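Local coordinates for viral structural protein 4 (Bombyx mori cytoplasmic polyhedrosis virus, PDB 6TZ0), which binds GTP and associates with the viral RNA-dependent RNA polymerase, probably as an accessory NTP-binding cofactor in transcription, at the interface of chains B and A. Coordinates in Å, arbitrary orientation; residue numbers count along the deposited sequence, not the author numbering. Chains: chain A, Viral structural protein 4; chain B, RNA-dependent RNA Polymerase.

The interface of chains B and A. Residues chain B 629, 631; chain A 343-344, 346, 502.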
ATOM      1  N   GLN B 629     -13.289  -4.911  19.525  1.00 42.06           N
ATOM      2  CA  GLN B 629     -12.793  -3.865  18.643  1.00 42.06           C
ATOM      3  C   GLN B 629     -11.615  -3.174  19.310  1.00 42.06           C
ATOM      4  O   GLN B 629     -11.771  -2.551  20.365  1.00 42.06           O
ATOM      5  CB  GLN B 629     -13.893  -2.863  18.304  1.00 42.06           C
ATOM      6  CG  GLN B 629     -13.459  -1.829  17.305  1.00 42.06           C
ATOM      7  CD  GLN B 629     -14.578  -0.905  16.901  1.00 42.06           C
ATOM      8  OE1 GLN B 629     -15.702  -1.028  17.383  1.00 42.06           O
ATOM      9  NE2 GLN B 629     -14.278   0.034  16.013  1.00 42.06           N
ATOM     10  N   LYS B 631      -8.488  -0.468  19.091  1.00 37.39           N
ATOM     11  CA  LYS B 631      -8.044   0.752  18.442  1.00 37.39           C
ATOM     12  C   LYS B 631      -6.573   0.989  18.750  1.00 37.39           C
ATOM     13  O   LYS B 631      -6.004   0.360  19.639  1.00 37.39           O
ATOM     14  CB  LYS B 631      -8.904   1.934  18.890  1.00 37.39           C
ATOM     15  CG  LYS B 631     -10.344   1.772  18.451  1.00 37.39           C
ATOM     16  CD  LYS B 631     -11.234   2.864  18.967  1.00 37.39           C
ATOM     17  CE  LYS B 631     -11.502   2.718  20.449  1.00 37.39           C
ATOM     18  NZ  LYS B 631     -12.320   1.515  20.742  1.00 37.39           N
TER
ATOM     19  N   ASN A 343     -19.482  -3.698  21.806  1.00 38.70           N
ATOM     20  CA  ASN A 343     -18.320  -4.361  21.239  1.00 38.70           C
ATOM     21  C   ASN A 343     -17.023  -3.676  21.640  1.00 38.70           C
ATOM     22  O   ASN A 343     -15.943  -4.232  21.424  1.00 38.70           O
ATOM     23  CB  ASN A 343     -18.437  -4.383  19.713  1.00 38.70           C
ATOM     24  CG  ASN A 343     -17.591  -5.456  19.072  1.00 38.70           C
ATOM     25  OD1 ASN A 343     -17.015  -6.300  19.750  1.00 38.70           O
ATOM     26  ND2 ASN A 343     -17.494  -5.416  17.751  1.00 38.70           N
ATOM     27  N   VAL A 344     -17.105  -2.492  22.227  1.00 35.19           N
ATOM     28  CA  VAL A 344     -15.944  -1.722  22.644  1.00 35.19           C
ATOM     29  C   VAL A 344     -15.800  -1.859  24.149  1.00 35.19           C
ATOM     30  O   VAL A 344     -16.749  -1.595  24.896  1.00 35.19           O
ATOM     31  CB  VAL A 344     -16.086  -0.248  22.229  1.00 35.19           C
ATOM     32  CG1 VAL A 344     -14.994   0.584  22.828  1.00 35.19           C
ATOM     33  CG2 VAL A 344     -16.058  -0.131  20.721  1.00 35.19           C
ATOM     34  N   ASN A 346     -13.240  -0.321  26.202  1.00 35.73           N
ATOM     35  CA  ASN A 346     -12.940   0.988  26.772  1.00 35.73           C
ATOM     36  C   ASN A 346     -13.067   2.066  25.707  1.00 35.73           C
ATOM     37  O   ASN A 346     -12.543   1.912  24.601  1.00 35.73           O
ATOM     38  CB  ASN A 346     -11.534   1.033  27.369  1.00 35.73           C
ATOM     39  CG  ASN A 346     -11.347   0.052  28.491  1.00 35.73           C
ATOM     40  OD1 ASN A 346     -10.499  -0.830  28.418  1.00 35.73           O
ATOM     41  ND2 ASN A 346     -12.149   0.189  29.536  1.00 35.73           N
ATOM     42  N   ASP A 502      -9.780   6.655  19.087  1.00 32.79           N
ATOM     43  CA  ASP A 502      -9.991   6.934  17.684  1.00 32.79           C
ATOM     44  C   ASP A 502     -10.541   8.334  17.497  1.00 32.79           C
ATOM     45  O   ASP A 502     -10.751   8.758  16.358  1.00 32.79           O
ATOM     46  CB  ASP A 502     -10.960   5.913  17.081  1.00 32.79           C
ATOM     47  CG  ASP A 502     -10.760   5.713  15.608  1.00 32.79           C
ATOM     48  OD1 ASP A 502      -9.879   6.376  15.031  1.00 32.79           O
ATOM     49  OD2 ASP A 502     -11.469   4.860  15.037  1.00 32.79           O
TER
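B:Lys631 lays the aliphatic part of its side chain against A:Asp502, its CD methylene meeting CB of the aspartate at 3.6 Å, with the two side chains crossing at about a right angle. Bends at chi3 and chi4 (-73° and -67°) then turn the end of the lysine away from A:Asp502 and towards A:Val344. Its amine NZ thus comes to 3.5 Å from the CG1 methyl of A:Val344, whose side chain it also meets nearly at a right angle. The other methyl of this valine, CG2, points to the amide end of B:Gln629, where OE1 lies 3.5 Å away. B:Gln629 reaches that methyl with an extended chain.

Towards the rim the contacts become polar but loose. NZ of B:Lys631 stands 3.9 Å from the backbone O of A:Asn346. The same NZ lies 6.7 Å from OD2 of A:Asp502, too far for a salt bridge; if both groups are charged, any attraction would probably be weak and long-range. The backbone N of B:Gln629 gives a weak hydrogen bond to the backbone O of A:Asn343 at 3.3 Å, bent to 134° at the hydrogen.

Strand 628-631 of the polymerase thus meets two loop regions of viral structural protein 4, one leading into strand 347-353 and the other just ahead of strand 504-507. This small, mostly van der Waals patch probably helps to hold the GTP-binding protein beside the polymerase in the transcriptional complex, captured here at the abortive state.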